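Local coordinates for protein UDP-glucose:anthocyanidin 3-O-glucosyltransferase (Clitoria ternatea, PDB 4REL) that belongs to the plant UDP-glycosyltransferases, a family of two-domain enzymes with the GT-B fold, at residues 288-293 and 310-315; 280-285 and 296-301. All blocks are in the same frame, centred on the assembly; numbering follows the deposited sequence.

Interaction 1: 288-293 and 310-315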
loop_
_atom_site.group_PDB
_atom_site.type_symbol
_atom_site.label_atom_id
_atom_site.label_comp_id
_atom_site.label_asym_id
_atom_site.label_seq_id
_atom_site.Cartn_x
_atom_site.Cartn_y
_atom_site.Cartn_z
ATOM N N ALA A 288 15.992 8.363 -20.531
ATOM C CA ALA A 288 16.994 8.204 -19.475
ATOM C C ALA A 288 17.459 6.760 -19.396
ATOM O O ALA A 288 18.646 6.490 -19.260
ATOM C CB ALA A 288 16.446 8.649 -18.134
ATOM N N LEU A 289 16.520 5.828 -19.478
ATOM C CA LEU A 289 16.890 4.416 -19.434
ATOM C C LEU A 289 17.822 4.080 -20.588
ATOM O O LEU A 289 18.869 3.462 -20.386
ATOM C CB LEU A 289 15.645 3.523 -19.466
ATOM C CG LEU A 289 14.865 3.393 -18.159
ATOM C CD1 LEU A 289 13.609 2.545 -18.378
ATOM C CD2 LEU A 289 15.725 2.788 -17.059
ATOM N N GLU A 290 17.462 4.509 -21.795
ATOM C CA GLU A 290 18.295 4.221 -22.960
ATOM C C GLU A 290 19.670 4.871 -22.836
ATOM O O GLU A 290 20.694 4.233 -23.072
ATOM C CB GLU A 290 17.622 4.681 -24.263
ATOM C CG GLU A 290 18.487 4.419 -25.488
ATOM C CD GLU A 290 17.749 4.600 -26.798
ATOM O OE1 GLU A 290 16.575 5.033 -26.785
ATOM O OE2 GLU A 290 18.348 4.292 -27.852
ATOM N N GLU A 291 19.689 6.146 -22.464
ATOM C CA GLU A 291 20.946 6.876 -22.392
ATOM C C GLU A 291 21.851 6.328 -21.288
ATOM O O GLU A 291 23.071 6.337 -21.428
ATOM C CB GLU A 291 20.693 8.375 -22.198
ATOM C CG GLU A 291 21.707 9.268 -22.895
ATOM C CD GLU A 291 22.576 10.043 -21.922
ATOM O OE1 GLU A 291 22.027 10.624 -20.961
ATOM O OE2 GLU A 291 23.811 10.071 -22.120
ATOM N N SER A 292 21.249 5.822 -20.212
ATOM C CA SER A 292 22.009 5.341 -19.060
ATOM C C SER A 292 22.872 4.138 -19.399
ATOM O O SER A 292 23.926 3.942 -18.794
ATOM C CB SER A 292 21.088 5.005 -17.881
ATOM O OG SER A 292 20.458 3.747 -18.052
ATOM N N GLY A 293 22.420 3.335 -20.362
ATOM C CA GLY A 293 23.123 2.122 -20.740
ATOM C C GLY A 293 22.933 0.956 -19.781
ATOM O O GLY A 293 23.452 -0.136 -20.029
ATOM N N LYS A 310 10.086 6.617 -30.753
ATOM C CA LYS A 310 10.192 5.675 -31.858
ATOM C C LYS A 310 11.535 4.940 -31.809
ATOM O O LYS A 310 12.589 5.563 -31.682
ATOM C CB LYS A 310 10.039 6.392 -33.204
ATOM C CG LYS A 310 10.125 5.442 -34.386
ATOM C CD LYS A 310 9.922 6.138 -35.721
ATOM C CE LYS A 310 9.852 5.110 -36.842
ATOM N NZ LYS A 310 9.816 5.734 -38.190
ATOM N N GLY A 311 11.484 3.609 -31.881
ATOM C CA GLY A 311 12.690 2.803 -31.883
ATOM C C GLY A 311 13.308 2.523 -30.523
ATOM O O GLY A 311 14.283 1.768 -30.430
ATOM N N PHE A 312 12.765 3.123 -29.468
ATOM C CA PHE A 312 13.341 2.936 -28.135
ATOM C C PHE A 312 13.357 1.466 -27.703
ATOM O O PHE A 312 14.382 0.961 -27.240
ATOM C CB PHE A 312 12.618 3.799 -27.091
ATOM C CG PHE A 312 12.743 3.274 -25.679
ATOM C CD1 PHE A 312 13.929 3.417 -24.971
ATOM C CD2 PHE A 312 11.671 2.646 -25.066
ATOM C CE1 PHE A 312 14.049 2.924 -23.674
ATOM C CE2 PHE A 312 11.781 2.156 -23.768
ATOM C CZ PHE A 312 12.969 2.290 -23.078
ATOM N N VAL A 313 12.227 0.779 -27.825
ATOM C CA VAL A 313 12.175 -0.608 -27.378
ATOM C C VAL A 313 13.109 -1.463 -28.222
ATOM O O VAL A 313 13.842 -2.306 -27.707
ATOM C CB VAL A 313 10.749 -1.192 -27.445
ATOM C CG1 VAL A 313 10.759 -2.633 -27.014
ATOM C CG2 VAL A 313 9.806 -0.399 -26.545
ATOM N N GLU A 314 13.079 -1.234 -29.530
ATOM C CA GLU A 314 13.933 -1.976 -30.447
ATOM C C GLU A 314 15.424 -1.748 -30.166
ATOM O O GLU A 314 16.195 -2.708 -30.068
ATOM C CB GLU A 314 13.596 -1.616 -31.899
ATOM C CG GLU A 314 14.326 -2.467 -32.914
ATOM C CD GLU A 314 13.808 -2.266 -34.329
ATOM O OE1 GLU A 314 12.717 -1.670 -34.490
ATOM O OE2 GLU A 314 14.492 -2.714 -35.274
ATOM N N ARG A 315 15.831 -0.490 -30.021
ATOM C CA ARG A 315 17.242 -0.185 -29.774
ATOM C C ARG A 315 17.755 -0.741 -28.434
ATOM O O ARG A 315 18.928 -1.101 -28.320
ATOM C CB ARG A 315 17.518 1.323 -29.863
ATOM C CG ARG A 315 17.429 1.916 -31.270
ATOM C CD ARG A 315 17.866 3.383 -31.252
ATOM N NE ARG A 315 17.132 4.145 -30.244
ATOM C CZ ARG A 315 16.012 4.819 -30.484
ATOM N NH1 ARG A 315 15.492 4.844 -31.707
ATOM N NH2 ARG A 315 15.407 5.470 -29.501
#
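Arg315 and Glu290 form a two-point salt bridge between the helices of 288-293 and 310-315. The guanidinium presents its side, not its end. Arg315 NE binds Glu290 OE2 at 2.7 Å, and Arg315 NH2 binds Glu290 OE1 at 3.0 Å. Both bonds are nearly straight, close to 170°. Each carboxylate oxygen uses its syn lone pair, and the two flat groups lie nearly in one plane, 15° apart. Two parallel bonds of this kind fix the rotation of both groups. The Glu290 chain is extended, which carries its carboxylate across to the other helix. Arg315 instead bends at chi3 (-53°) and folds back over the start of its own helix. There Arg315 NH1 donates to Lys310 O at 3.0 Å, and Gly311 O lies over one guanidinium face. Gly311 is the N-cap of helix 312-315 and has positive phi.

The contact belongs to the C-terminal Rossmann-like half of the GT-B fold. It joins the end of helix 279-292 to the short helix before strand 320-323. Outside the contact, Glu290 O accepts a hydrogen bond from Arg319 NH2, and the Glu290 side chain also touches Thr316.

Inward from the salt bridge, Glu290 meets the Phe312 ring at the edge. Its OE1 is 3.6 Å from Phe312 CD1, and its CB lies in the ring plane, 4.0 Å from Phe312 CE1. The buried ring continues inward to Phe296 and Trp298 of strand 296-299, while Arg315 remains on the exposed side.

Interaction 2: 280-285 and 296-301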
loop_
_atom_site.group_PDB
_atom_site.type_symbol
_atom_site.label_atom_id
_atom_site.label_comp_id
_atom_site.label_asym_id
_atom_site.label_seq_id
_atom_site.Cartn_x
_atom_site.Cartn_y
_atom_site.Cartn_z
ATOM N N GLN A 280 4.811 13.042 -21.010
ATOM C CA GLN A 280 6.161 13.582 -21.117
ATOM C C GLN A 280 7.127 12.921 -20.126
ATOM O O GLN A 280 8.322 12.820 -20.393
ATOM C CB GLN A 280 6.166 15.113 -20.960
ATOM C CG GLN A 280 5.637 15.639 -19.624
ATOM C CD GLN A 280 4.147 15.948 -19.649
ATOM O OE1 GLN A 280 3.365 15.279 -20.331
ATOM N NE2 GLN A 280 3.748 16.970 -18.899
ATOM N N GLU A 281 6.615 12.458 -18.991
ATOM C CA GLU A 281 7.468 11.740 -18.044
ATOM C C GLU A 281 7.728 10.307 -18.481
ATOM O O GLU A 281 8.800 9.756 -18.209
ATOM C CB GLU A 281 6.893 11.790 -16.626
ATOM C CG GLU A 281 7.191 13.097 -15.945
ATOM C CD GLU A 281 6.712 13.144 -14.528
ATOM O OE1 GLU A 281 5.729 13.865 -14.268
ATOM O OE2 GLU A 281 7.325 12.481 -13.663
ATOM N N VAL A 282 6.755 9.701 -19.157
ATOM C CA VAL A 282 6.976 8.378 -19.738
ATOM C C VAL A 282 8.105 8.475 -20.764
ATOM O O VAL A 282 9.020 7.650 -20.775
ATOM C CB VAL A 282 5.713 7.817 -20.406
ATOM C CG1 VAL A 282 6.006 6.462 -21.033
ATOM C CG2 VAL A 282 4.589 7.705 -19.390
ATOM N N VAL A 283 8.043 9.491 -21.618
ATOM C CA VAL A 283 9.103 9.724 -22.591
ATOM C C VAL A 283 10.447 9.947 -21.896
ATOM O O VAL A 283 11.459 9.390 -22.306
ATOM C CB VAL A 283 8.802 10.935 -23.497
ATOM C CG1 VAL A 283 10.027 11.283 -24.341
ATOM C CG2 VAL A 283 7.599 10.649 -24.382
ATOM N N ALA A 284 10.444 10.766 -20.845
ATOM C CA ALA A 284 11.663 11.044 -20.088
ATOM C C ALA A 284 12.267 9.780 -19.486
ATOM O O ALA A 284 13.489 9.602 -19.499
ATOM C CB ALA A 284 11.395 12.069 -18.987
ATOM N N VAL A 285 11.413 8.916 -18.948
ATOM C CA VAL A 285 11.877 7.648 -18.388
ATOM C C VAL A 285 12.557 6.811 -19.470
ATOM O O VAL A 285 13.669 6.311 -19.270
ATOM C CB VAL A 285 10.725 6.870 -17.731
ATOM C CG1 VAL A 285 11.127 5.417 -17.456
ATOM C CG2 VAL A 285 10.295 7.573 -16.437
ATOM N N PHE A 296 17.657 -3.004 -17.734
ATOM C CA PHE A 296 16.426 -2.615 -17.064
ATOM C C PHE A 296 15.271 -3.542 -17.392
ATOM O O PHE A 296 15.249 -4.175 -18.447
ATOM C CB PHE A 296 16.055 -1.158 -17.414
ATOM C CG PHE A 296 15.766 -0.933 -18.881
ATOM C CD1 PHE A 296 14.488 -1.137 -19.397
ATOM C CD2 PHE A 296 16.770 -0.502 -19.741
ATOM C CE1 PHE A 296 14.218 -0.928 -20.756
ATOM C CE2 PHE A 296 16.508 -0.285 -21.090
ATOM C CZ PHE A 296 15.231 -0.503 -21.602
ATOM N N VAL A 297 14.326 -3.638 -16.460
ATOM C CA VAL A 297 13.041 -4.264 -16.710
ATOM C C VAL A 297 12.002 -3.210 -16.367
ATOM O O VAL A 297 11.963 -2.723 -15.243
ATOM C CB VAL A 297 12.812 -5.480 -15.810
ATOM C CG1 VAL A 297 11.422 -6.066 -16.076
ATOM C CG2 VAL A 297 13.875 -6.536 -16.061
ATOM N N TRP A 298 11.177 -2.840 -17.340
ATOM C CA TRP A 298 10.182 -1.796 -17.125
ATOM C C TRP A 298 8.802 -2.415 -17.296
ATOM O O TRP A 298 8.454 -2.884 -18.386
ATOM C CB TRP A 298 10.406 -0.658 -18.130
ATOM C CG TRP A 298 9.525 0.560 -17.977
ATOM C CD1 TRP A 298 8.572 0.784 -17.019
ATOM C CD2 TRP A 298 9.538 1.729 -18.813
ATOM N NE1 TRP A 298 7.997 2.030 -17.207
ATOM C CE2 TRP A 298 8.565 2.619 -18.307
ATOM C CE3 TRP A 298 10.271 2.103 -19.946
ATOM C CZ2 TRP A 298 8.310 3.859 -18.892
ATOM C CZ3 TRP A 298 10.014 3.334 -20.530
ATOM C CH2 TRP A 298 9.042 4.196 -20.003
ATOM N N ALA A 299 8.038 -2.455 -16.204
ATOM C CA ALA A 299 6.665 -2.927 -16.255
ATOM C C ALA A 299 5.830 -1.716 -16.605
ATOM O O ALA A 299 5.714 -0.783 -15.805
ATOM C CB ALA A 299 6.243 -3.508 -14.914
ATOM N N LEU A 300 5.283 -1.731 -17.819
ATOM C CA LEU A 300 4.612 -0.583 -18.413
ATOM C C LEU A 300 3.303 -1.041 -19.058
ATOM O O LEU A 300 3.295 -1.999 -19.838
ATOM C CB LEU A 300 5.523 0.048 -19.480
ATOM C CG LEU A 300 4.993 1.235 -20.288
ATOM C CD1 LEU A 300 4.842 2.466 -19.410
ATOM C CD2 LEU A 300 5.906 1.548 -21.465
ATOM N N LYS A 301 2.200 -0.362 -18.740
ATOM C CA LYS A 301 0.916 -0.679 -19.364
ATOM C C LYS A 301 0.978 -0.607 -20.884
ATOM O O LYS A 301 1.579 0.304 -21.463
ATOM C CB LYS A 301 -0.201 0.240 -18.855
ATOM C CG LYS A 301 -0.718 -0.123 -17.474
ATOM C CD LYS A 301 -1.921 0.730 -17.084
ATOM C CE LYS A 301 -2.297 0.513 -15.620
ATOM N NZ LYS A 301 -3.383 1.429 -15.156
#
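Val285 sets a methyl group over one face of the Trp298 indole. Its CG1 lies 3.6 Å from the centroid of the six-membered ring and 18° off the ring normal, a CH-pi contact. The same CG1 is 3.5 Å from Trp298 CH2. This is the tight part of the contact. Trp298 CG stands anti to the backbone N (chi1 -175°), and the indole reaches from the strand to the helix with its six-membered ring leading. One turn earlier on the helix, Val282 meets the rim of the same ring. Its backbone O lies at the ring edge, 3.5 Å from Trp298 CH2, and its CG1 is 3.9 Å from that carbon.

The looser part lies toward Leu300, just past the strand. Leu300 CD2 sits above the other face of the indole, so Leu300 and Val285 enclose the ring between them. Across to the helix, Leu300 CD1 comes only to 4.5 Å from Val282 CG1. Beyond these buried residues, Lys301 is exposed.

The contact lies within the beta-alpha-beta unit of strand 266-270, helix 279-292 and strand 296-299, part of a Rossmann-like domain. Phe271 also meets the indole, with the ring planes at about 70°. The side chains in this contact are joined by apolar and CH-pi packing, so their fit rests on shape and dispersion rather than on directed polar bonds.

How the interactions relate
From the N terminus, the chain runs up helix 279-292, through strand 296-299 and on to helix 312-315. Interaction 2 closes the loop from early in the helix to the strand. Interaction 1 starts later on the same helix and closes beyond the strand. Their segments alternate, so the two loops cross rather than nest. Leu289 CD1 packs 3.7 Å from Trp298 CE3, and Phe312 CE2 lies 3.9 Å from Trp298 CZ3. The apolar core of interaction 2 thus continues beneath the salt bridge of interaction 1. Interaction 2 ties helix 279-292 to the sheet strand, interaction 1 ties it to the short helix, and the packing between them joins strand and short helix.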